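PDB 4QPV: uncharacterized protein from Staphylococcus aureus subsp. aureus Mu50, which is of unknown function but belongs to the DUF1672 family and has a unique fold of kinked-helix-beta-beta-beta repeats. Local coordinates for residues S25-V28 / G29-F32; S201-D204 / G205-S209; N208-Q212 / L213-S217. One frame throughout, in Å; residues are numbered along the deposited sequence.

Contact 1 (S25-V28 / G29-F32); sequences SKYV and GQGF
The Tyr-27 ring lies under the peptide that joins Val-28 to Gly-29, with Gly-29 N 3.4 Å above the ring plane and over its centre. Gly-29 CA follows on the same face in a CH-pi contact, 3.8 Å from the centroid of the Tyr-27 ring. At the rim, Gln-30 O comes up near the ring plane, 3.4 Å from Tyr-27 CE1. The tyrosine reaches this place with CG anti to its own N (chi1 178°), and its hydroxyl is hydrogen-bonded to Thr-271 O. Gly-29 to Phe-32 form a type II beta turn in the loop between strand 21-23 and helix 38-46, with Gly-31 at the third position, where phi is positive. Phe-32 N closes the turn on Gly-29 O at 3.1 Å. The Gln-30 side chain folds back from the turn, bent at chi2 (-91°), and its amide stands only 14° from parallel to the tyrosine ring. Its OE1 accepts the backbone N-H of Val-28 at 2.8 Å, in the carbonyl plane, while Val-28 CG2 packs beside the same oxygen. On the other branch, Gln-30 NE2 gives a hydrogen bond to a water that in turn donates to Lys-26 O, so both ends of the amide are held. Gln-30 N, in contrast, is buried with no partner in the model. At the turn's last position, Phe-32 CB sits 3.7 Å from Tyr-27 OH, and the Phe-32 ring meets Phe-82.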
ATOM      1  N   SER A  25       2.081 -12.272 -13.035  1.00 34.32           N
ATOM      2  CA  SER A  25       0.685 -12.649 -13.314  1.00 35.01           C
ATOM      3  C   SER A  25       0.267 -13.953 -12.596  1.00 40.44           C
ATOM      4  O   SER A  25      -0.922 -14.187 -12.393  1.00 43.14           O
ATOM      5  CB  SER A  25       0.484 -12.806 -14.820  1.00 37.64           C
ATOM      6  OG  SER A  25       1.286 -13.870 -15.299  1.00 45.51           O
ATOM      7  N   LYS A  26       1.225 -14.789 -12.216  1.00 35.41           N
ATOM      8  CA  LYS A  26       0.935 -16.048 -11.557  1.00 36.42           C
ATOM      9  C   LYS A  26       1.322 -16.025 -10.059  1.00 39.22           C
ATOM     10  O   LYS A  26       1.048 -16.988  -9.333  1.00 42.34           O
ATOM     11  CB  LYS A  26       1.644 -17.192 -12.304  1.00 40.29           C
ATOM     12  CG  LYS A  26       1.059 -17.400 -13.704  1.00 50.27           C
ATOM     13  CD  LYS A  26       1.938 -18.213 -14.625  1.00 62.40           C
ATOM     14  CE  LYS A  26       1.414 -18.138 -16.045  1.00 73.07           C
ATOM     15  NZ  LYS A  26       2.312 -18.825 -17.010  1.00 85.44           N
ATOM     16  N   TYR A  27       1.962 -14.947  -9.600  1.00 29.54           N
ATOM     17  CA  TYR A  27       2.369 -14.882  -8.205  1.00 27.35           C
ATOM     18  C   TYR A  27       1.196 -14.450  -7.293  1.00 28.16           C
ATOM     19  O   TYR A  27       0.609 -13.388  -7.496  1.00 27.21           O
ATOM     20  CB  TYR A  27       3.549 -13.932  -8.062  1.00 26.64           C
ATOM     21  CG  TYR A  27       4.012 -13.757  -6.631  1.00 25.50           C
ATOM     22  CD1 TYR A  27       4.659 -14.789  -5.956  1.00 26.33           C
ATOM     23  CD2 TYR A  27       3.866 -12.534  -5.976  1.00 23.92           C
ATOM     24  CE1 TYR A  27       5.111 -14.626  -4.650  1.00 24.32           C
ATOM     25  CE2 TYR A  27       4.345 -12.349  -4.678  1.00 23.81           C
ATOM     26  CZ  TYR A  27       4.988 -13.389  -4.031  1.00 26.66           C
ATOM     27  OH  TYR A  27       5.479 -13.218  -2.764  1.00 26.30           O
ATOM     28  N   VAL A  28       0.862 -15.295  -6.308  1.00 25.06           N
ATOM     29  CA  VAL A  28      -0.217 -15.023  -5.356  1.00 24.70           C
ATOM     30  C   VAL A  28       0.337 -14.969  -3.902  1.00 29.21           C
ATOM     31  O   VAL A  28      -0.434 -15.038  -2.947  1.00 29.59           O
ATOM     32  CB  VAL A  28      -1.427 -16.006  -5.508  1.00 27.99           C
ATOM     33  CG1 VAL A  28      -2.103 -15.835  -6.876  1.00 27.75           C
ATOM     34  CG2 VAL A  28      -1.031 -17.472  -5.253  1.00 28.62           C
ATOM     35  N   GLY A  29       1.654 -14.798  -3.756  1.00 26.01           N
ATOM     36  CA  GLY A  29       2.281 -14.713  -2.437  1.00 25.70           C
ATOM     37  C   GLY A  29       2.920 -15.997  -1.942  1.00 31.60           C
ATOM     38  O   GLY A  29       3.386 -16.051  -0.795  1.00 30.64           O
ATOM     39  N   GLN A  30       2.970 -17.051  -2.795  1.00 28.43           N
ATOM     40  CA  GLN A  30       3.570 -18.326  -2.358  1.00 29.03           C
ATOM     41  C   GLN A  30       5.082 -18.112  -2.130  1.00 32.16           C
ATOM     42  O   GLN A  30       5.741 -17.448  -2.925  1.00 31.23           O
ATOM     43  CB  GLN A  30       3.278 -19.488  -3.347  1.00 30.44           C
ATOM     44  CG  GLN A  30       3.783 -19.287  -4.774  1.00 33.42           C
ATOM     45  CD  GLN A  30       2.764 -18.621  -5.684  1.00 43.14           C
ATOM     46  OE1 GLN A  30       2.397 -17.456  -5.517  1.00 31.75           O
ATOM     47  NE2 GLN A  30       2.332 -19.336  -6.711  1.00 35.45           N
ATOM     48  N   GLY A  31       5.567 -18.552  -0.980  1.00 29.67           N
ATOM     49  CA  GLY A  31       6.973 -18.379  -0.630  1.00 30.16           C
ATOM     50  C   GLY A  31       7.313 -17.057   0.038  1.00 30.63           C
ATOM     51  O   GLY A  31       8.454 -16.869   0.450  1.00 28.57           O
ATOM     52  N   PHE A  32       6.333 -16.127   0.175  1.00 27.42           N
ATOM     53  CA  PHE A  32       6.584 -14.837   0.830  1.00 25.41           C
ATOM     54  C   PHE A  32       7.066 -15.050   2.248  1.00 29.12           C
ATOM     55  O   PHE A  32       6.411 -15.743   3.045  1.00 28.76           O
ATOM     56  CB  PHE A  32       5.340 -13.928   0.822  1.00 25.88           C
ATOM     57  CG  PHE A  32       5.502 -12.649   1.627  1.00 26.34           C
ATOM     58  CD1 PHE A  32       6.441 -11.692   1.264  1.00 28.29           C
ATOM     59  CD2 PHE A  32       4.714 -12.411   2.750  1.00 26.84           C
ATOM     60  CE1 PHE A  32       6.570 -10.498   1.990  1.00 29.57           C
ATOM     61  CE2 PHE A  32       4.841 -11.229   3.475  1.00 28.88           C
ATOM     62  CZ  PHE A  32       5.781 -10.280   3.103  1.00 27.76           C
TER
HETATM   63  O   HOH W   1       0.045 -19.249  -8.932  1.00 43.19           O

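Contact 2 (S201-D204 / G205-S209); sequences SFRD and GMRNS
Asp-204 OD1 and Arg-207 NH1 form a salt bridge of 2.7 Å between residues three apart on helix 199-212. The carboxylate approaches the edge of the guanidinium near its plane, but the two groups are turned 64° from each other, and it is NH1 that meets the carboxylate. The bend of Arg-207 at chi3 (-145°) brings its guanidinium back along the helix, where one face lies over Arg-203 O. The side chain of Arg-203 runs past the other end of this group: Arg-203 NE and Arg-207 NH2 are 4.5 Å apart, and one water accepts from both. That water probably eases the proximity of the like charges. Along the backbone the alpha-helical ladder is regular, the N-H groups of Gly-205 to Asn-208 bonding to the carbonyls of Ser-201 to Asp-204. Ser-209 OG adds a bond of 2.5 Å to Met-206 O. On another face, Phe-202 and the selenomethionine Met-206 run side by side in the same direction. Met-206 CG rests over the phenyl face, 4.0 Å from the centroid of the Phe-202 ring, as a CH-pi contact. Met-206 SE lies obliquely off the Phe-202 ring, 4.8 Å from its centroid, in a Met-aromatic contact. This apolar pair faces helix 116-133, meeting Phe-129 and Ala-133, with Arg-132 making a cation-pi contact to Phe-202; Leu-194 and Phe-191, from the loop after helix 184-190, pack against the same side.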
ATOM      1  N   SER A 201     -17.687  16.891   4.309  1.00 46.45           N
ATOM      2  CA  SER A 201     -17.037  17.309   5.555  0.50 45.67           C
ATOM      3  C   SER A 201     -15.647  16.672   5.672  1.00 46.25           C
ATOM      4  O   SER A 201     -14.724  17.312   6.172  1.00 45.00           O
ATOM      5  CB  SER A 201     -17.897  16.938   6.761  0.50 48.23           C
ATOM      6  OG  SER A 201     -17.237  17.203   7.989  0.50 50.56           O
ATOM      7  N   PHE A 202     -15.501  15.413   5.202  1.00 40.79           N
ATOM      8  CA  PHE A 202     -14.223  14.697   5.243  1.00 38.50           C
ATOM      9  C   PHE A 202     -13.192  15.406   4.381  1.00 42.04           C
ATOM     10  O   PHE A 202     -12.070  15.637   4.832  1.00 41.47           O
ATOM     11  CB  PHE A 202     -14.374  13.235   4.788  1.00 38.61           C
ATOM     12  CG  PHE A 202     -13.063  12.473   4.777  1.00 38.74           C
ATOM     13  CD1 PHE A 202     -12.581  11.869   5.933  1.00 40.05           C
ATOM     14  CD2 PHE A 202     -12.293  12.396   3.618  1.00 38.90           C
ATOM     15  CE1 PHE A 202     -11.365  11.179   5.926  1.00 39.07           C
ATOM     16  CE2 PHE A 202     -11.066  11.727   3.616  1.00 39.64           C
ATOM     17  CZ  PHE A 202     -10.619  11.101   4.764  1.00 37.43           C
ATOM     18  N   ARG A 203     -13.571  15.734   3.138  1.00 39.21           N
ATOM     19  CA  ARG A 203     -12.694  16.393   2.175  1.00 39.98           C
ATOM     20  C   ARG A 203     -12.297  17.787   2.668  1.00 45.31           C
ATOM     21  O   ARG A 203     -11.121  18.135   2.557  1.00 44.22           O
ATOM     22  CB  ARG A 203     -13.331  16.444   0.777  1.00 42.04           C
ATOM     23  CG  ARG A 203     -13.378  15.060   0.093  1.00 45.67           C
ATOM     24  CD  ARG A 203     -13.794  15.136  -1.377  1.00 49.80           C
ATOM     25  NE  ARG A 203     -15.135  15.709  -1.539  1.00 55.96           N
ATOM     26  CZ  ARG A 203     -16.256  15.000  -1.652  1.00 70.40           C
ATOM     27  NH1 ARG A 203     -16.215  13.670  -1.649  1.00 49.70           N
ATOM     28  NH2 ARG A 203     -17.425  15.613  -1.782  1.00 63.31           N
ATOM     29  N   ASP A 204     -13.245  18.540   3.279  1.00 44.96           N
ATOM     30  CA  ASP A 204     -12.989  19.858   3.878  1.00 47.57           C
ATOM     31  C   ASP A 204     -11.981  19.718   5.037  1.00 49.85           C
ATOM     32  O   ASP A 204     -11.043  20.511   5.142  1.00 50.50           O
ATOM     33  CB  ASP A 204     -14.310  20.493   4.394  1.00 52.65           C
ATOM     34  CG  ASP A 204     -15.184  21.163   3.340  1.00 67.86           C
ATOM     35  OD1 ASP A 204     -14.876  21.033   2.134  1.00 69.04           O
ATOM     36  OD2 ASP A 204     -16.182  21.810   3.722  1.00 75.99           O
ATOM     37  N   GLY A 205     -12.178  18.693   5.859  1.00 44.10           N
ATOM     38  CA  GLY A 205     -11.318  18.376   7.000  1.00 43.75           C
ATOM     39  C   GLY A 205      -9.885  18.073   6.600  1.00 45.23           C
ATOM     40  O   GLY A 205      -8.946  18.540   7.257  1.00 44.84           O
HETATM   41  N   MSE A 206      -9.714  17.303   5.500  1.00 39.68           N
HETATM   42  CA  MSE A 206      -8.414  16.932   4.922  1.00 36.99           C
HETATM   43  C   MSE A 206      -7.676  18.181   4.434  1.00 45.01           C
HETATM   44  O   MSE A 206      -6.467  18.294   4.655  1.00 44.11           O
HETATM   45  CB  MSE A 206      -8.589  15.935   3.761  1.00 35.75           C
HETATM   46  CG  MSE A 206      -8.902  14.518   4.221  1.00 37.36           C
HETATM   47 SE   MSE A 206      -7.488  13.673   5.267  0.75 39.46          SE
HETATM   48  CE  MSE A 206      -6.290  13.264   3.817  1.00 35.35           C
ATOM     49  N   ARG A 207      -8.403  19.114   3.771  1.00 45.73           N
ATOM     50  CA  ARG A 207      -7.863  20.396   3.300  1.00 47.54           C
ATOM     51  C   ARG A 207      -7.359  21.222   4.484  1.00 51.14           C
ATOM     52  O   ARG A 207      -6.219  21.682   4.454  1.00 51.33           O
ATOM     53  CB  ARG A 207      -8.907  21.202   2.495  1.00 51.03           C
ATOM     54  CG  ARG A 207      -9.029  20.755   1.045  1.00 60.62           C
ATOM     55  CD  ARG A 207     -10.138  21.494   0.318  1.00 64.81           C
ATOM     56  NE  ARG A 207     -10.792  20.622  -0.659  1.00 72.99           N
ATOM     57  CZ  ARG A 207     -12.038  20.170  -0.554  1.00 83.53           C
ATOM     58  NH1 ARG A 207     -12.799  20.531   0.471  1.00 64.55           N
ATOM     59  NH2 ARG A 207     -12.543  19.374  -1.486  1.00 74.09           N
ATOM     60  N   ASN A 208      -8.188  21.357   5.544  1.00 47.17           N
ATOM     61  CA  ASN A 208      -7.853  22.098   6.761  1.00 48.54           C
ATOM     62  C   ASN A 208      -6.653  21.465   7.482  1.00 52.50           C
ATOM     63  O   ASN A 208      -5.789  22.202   7.943  1.00 53.32           O
ATOM     64  CB  ASN A 208      -9.073  22.188   7.710  1.00 46.86           C
ATOM     65  CG  ASN A 208      -8.793  22.935   8.999  1.00 65.78           C
ATOM     66  OD1 ASN A 208      -8.480  24.134   9.002  1.00 60.98           O
ATOM     67  ND2 ASN A 208      -8.892  22.235  10.124  1.00 53.27           N
ATOM     68  N   SER A 209      -6.572  20.112   7.536  1.00 49.59           N
ATOM     69  CA  SER A 209      -5.452  19.416   8.187  1.00 48.78           C
ATOM     70  C   SER A 209      -4.105  19.811   7.548  1.00 52.30           C
ATOM     71  O   SER A 209      -3.144  20.101   8.268  1.00 52.85           O
ATOM     72  CB  SER A 209      -5.638  17.900   8.128  1.00 48.78           C
ATOM     73  OG  SER A 209      -5.482  17.401   6.807  1.00 53.75           O
TER
HETATM   74  O   HOH W   2     -14.880  18.537  -2.827  1.00 77.82           O

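Contact 3 (N208-Q212 / L213-S217); sequences NSKKQ and LKDKS
Lys-210 and Asp-215 meet in a Schellman motif, the local C-terminal cap of helix 199-212, just where the chain leaves for strand 220-227. The defining long bond runs from Asp-215 N to Lys-210 O; it is 2.8 Å long, nearly straight at 169°, and lies in the carbonyl plane. Inside it is a poorer bond from Lys-214 N to Lys-211 O, 3.3 Å, in which the donor stands well above the carbonyl plane and not on a lone pair. The reversal depends on Lys-214, the first residue out of helical geometry, whose phi is positive (55°). One residue earlier, Leu-213 N still makes a helical bond of 2.9 Å to Ser-209 O, and Leu-213 CB sits 3.3 Å from that same oxygen. After the cap, Asp-215 forms an Asx turn: its OD1 takes Ser-217 N at 3.2 Å from above the carboxylate plane and Ser-217 OG at 2.7 Å through the syn lone pair. With OD1 gripped twice, the carboxylate is fixed alongside the aliphatic chain of Lys-210, which points the same way and brings CE to 3.9 Å from Asp-215 OD2. The ammonium does not close on that oxygen; Lys-210 bends at chi4 and NZ makes its salt bridge to Glu-130 instead. Lys-210 therefore ties the end of this helix to helix 116-133, while Leu-213 packs on Glu-186 and Tyr-190 of helix 184-190 and on the loop residues Tyr-182 and Phe-191; Tyr-182 also touches Asp-215.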
ATOM      1  N   ASN A 208      -8.188  21.357   5.544  1.00 47.17           N
ATOM      2  CA  ASN A 208      -7.853  22.098   6.761  1.00 48.54           C
ATOM      3  C   ASN A 208      -6.653  21.465   7.482  1.00 52.50           C
ATOM      4  O   ASN A 208      -5.789  22.202   7.943  1.00 53.32           O
ATOM      5  CB  ASN A 208      -9.073  22.188   7.710  1.00 46.86           C
ATOM      6  CG  ASN A 208      -8.793  22.935   8.999  1.00 65.78           C
ATOM      7  OD1 ASN A 208      -8.480  24.134   9.002  1.00 60.98           O
ATOM      8  ND2 ASN A 208      -8.892  22.235  10.124  1.00 53.27           N
ATOM      9  N   SER A 209      -6.572  20.112   7.536  1.00 49.59           N
ATOM     10  CA  SER A 209      -5.452  19.416   8.187  1.00 48.78           C
ATOM     11  C   SER A 209      -4.105  19.811   7.548  1.00 52.30           C
ATOM     12  O   SER A 209      -3.144  20.101   8.268  1.00 52.85           O
ATOM     13  CB  SER A 209      -5.638  17.900   8.128  1.00 48.78           C
ATOM     14  OG  SER A 209      -5.482  17.401   6.807  1.00 53.75           O
ATOM     15  N   LYS A 210      -4.067  19.877   6.212  1.00 47.77           N
ATOM     16  CA  LYS A 210      -2.874  20.240   5.450  1.00 48.55           C
ATOM     17  C   LYS A 210      -2.436  21.667   5.727  1.00 55.18           C
ATOM     18  O   LYS A 210      -1.233  21.928   5.777  1.00 55.92           O
ATOM     19  CB  LYS A 210      -3.106  20.050   3.946  1.00 50.42           C
ATOM     20  CG  LYS A 210      -3.001  18.586   3.540  1.00 58.26           C
ATOM     21  CD  LYS A 210      -3.163  18.366   2.043  1.00 61.42           C
ATOM     22  CE  LYS A 210      -3.041  16.900   1.685  1.00 53.17           C
ATOM     23  NZ  LYS A 210      -4.087  16.075   2.347  1.00 51.49           N
ATOM     24  N   LYS A 211      -3.406  22.587   5.895  1.00 52.41           N
ATOM     25  CA  LYS A 211      -3.133  23.990   6.188  1.00 54.31           C
ATOM     26  C   LYS A 211      -2.534  24.100   7.593  1.00 58.54           C
ATOM     27  O   LYS A 211      -1.494  24.728   7.752  1.00 59.31           O
ATOM     28  CB  LYS A 211      -4.410  24.836   6.048  1.00 58.15           C
ATOM     29  CG  LYS A 211      -4.138  26.307   5.774  1.00 79.92           C
ATOM     30  CD  LYS A 211      -5.416  27.074   5.465  1.00 93.96           C
ATOM     31  CE  LYS A 211      -5.143  28.528   5.159  1.00108.61           C
ATOM     32  NZ  LYS A 211      -6.392  29.268   4.833  1.00118.60           N
ATOM     33  N   GLN A 212      -3.142  23.422   8.581  1.00 54.96           N
ATOM     34  CA  GLN A 212      -2.705  23.446   9.983  1.00 55.93           C
ATOM     35  C   GLN A 212      -1.316  22.793  10.184  1.00 57.96           C
ATOM     36  O   GLN A 212      -0.508  23.305  10.967  1.00 58.82           O
ATOM     37  CB  GLN A 212      -3.751  22.770  10.894  1.00 56.82           C
ATOM     38  CG  GLN A 212      -5.138  23.446  10.926  1.00 73.42           C
ATOM     39  CD  GLN A 212      -5.124  24.965  10.985  1.00 96.65           C
ATOM     40  OE1 GLN A 212      -4.567  25.578  11.906  1.00 94.04           O
ATOM     41  NE2 GLN A 212      -5.751  25.602   9.997  1.00 86.29           N
ATOM     42  N   LEU A 213      -1.035  21.712   9.444  1.00 51.51           N
ATOM     43  CA  LEU A 213       0.225  20.956   9.506  1.00 50.30           C
ATOM     44  C   LEU A 213       1.262  21.466   8.497  1.00 54.09           C
ATOM     45  O   LEU A 213       2.367  20.916   8.421  1.00 53.19           O
ATOM     46  CB  LEU A 213      -0.025  19.449   9.293  1.00 47.46           C
ATOM     47  CG  LEU A 213      -0.673  18.721  10.476  1.00 51.02           C
ATOM     48  CD1 LEU A 213      -1.363  17.448  10.021  1.00 48.13           C
ATOM     49  CD2 LEU A 213       0.338  18.431  11.581  1.00 53.19           C
ATOM     50  N   LYS A 214       0.893  22.511   7.726  1.00 50.28           N
ATOM     51  CA  LYS A 214       1.724  23.211   6.749  1.00 50.39           C
ATOM     52  C   LYS A 214       2.328  22.236   5.714  1.00 52.88           C
ATOM     53  O   LYS A 214       3.544  22.204   5.498  1.00 52.58           O
ATOM     54  CB  LYS A 214       2.805  24.055   7.461  1.00 54.13           C
ATOM     55  CG  LYS A 214       2.240  25.340   8.090  1.00 61.32           C
ATOM     56  CD  LYS A 214       2.650  25.506   9.537  1.00 68.07           C
ATOM     57  CE  LYS A 214       1.941  26.652  10.234  1.00 74.79           C
ATOM     58  NZ  LYS A 214       2.364  27.987   9.725  1.00 74.43           N
ATOM     59  N   ASP A 215       1.452  21.454   5.072  1.00 48.21           N
ATOM     60  CA  ASP A 215       1.820  20.533   3.996  1.00 45.66           C
ATOM     61  C   ASP A 215       1.320  21.108   2.661  1.00 50.21           C
ATOM     62  O   ASP A 215       0.114  21.160   2.425  1.00 50.20           O
ATOM     63  CB  ASP A 215       1.267  19.113   4.251  1.00 45.17           C
ATOM     64  CG  ASP A 215       1.506  18.141   3.107  1.00 50.85           C
ATOM     65  OD1 ASP A 215       2.549  18.285   2.408  1.00 50.65           O
ATOM     66  OD2 ASP A 215       0.648  17.247   2.898  1.00 48.46           O
ATOM     67  N   LYS A 216       2.253  21.548   1.800  1.00 47.78           N
ATOM     68  CA  LYS A 216       1.940  22.145   0.503  1.00 48.71           C
ATOM     69  C   LYS A 216       2.111  21.142  -0.643  1.00 51.64           C
ATOM     70  O   LYS A 216       1.833  21.483  -1.798  1.00 51.46           O
ATOM     71  CB  LYS A 216       2.818  23.386   0.256  1.00 54.42           C
ATOM     72  CG  LYS A 216       2.488  24.561   1.179  1.00 68.87           C
ATOM     73  CD  LYS A 216       3.347  25.784   0.876  1.00 83.84           C
ATOM     74  CE  LYS A 216       3.004  26.972   1.745  1.00 99.95           C
ATOM     75  NZ  LYS A 216       3.442  26.781   3.156  1.00111.15           N
ATOM     76  N   SER A 217       2.543  19.903  -0.313  1.00 46.31           N
ATOM     77  CA  SER A 217       2.790  18.823  -1.269  1.00 44.17           C
ATOM     78  C   SER A 217       1.513  18.036  -1.592  1.00 46.69           C
ATOM     79  O   SER A 217       0.520  18.107  -0.862  1.00 46.90           O
ATOM     80  CB  SER A 217       3.848  17.870  -0.716  1.00 47.02           C
ATOM     81  OG  SER A 217       3.310  16.963   0.237  1.00 53.51           O
TER

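Contacts 2 and 3 follow one another along helix 199-212, sharing Asn-208 and Ser-209, with centres about 10 Å apart: contact 2 belongs to the helix body, contact 3 to its C-terminal end. Both lean on helix 116-133, where Glu-130 touches Met-206 of contact 2 and pairs with Lys-210 of contact 3, and both meet Phe-191. Contact 1 is remote, on the opposite side of the chain's centre; its centre is about 38 Å from that of contact 2 and about 39 Å from that of contact 3. Its nearest atoms remain about 26 Å from contact 2, so nothing touches directly. No active site is known to relate them to.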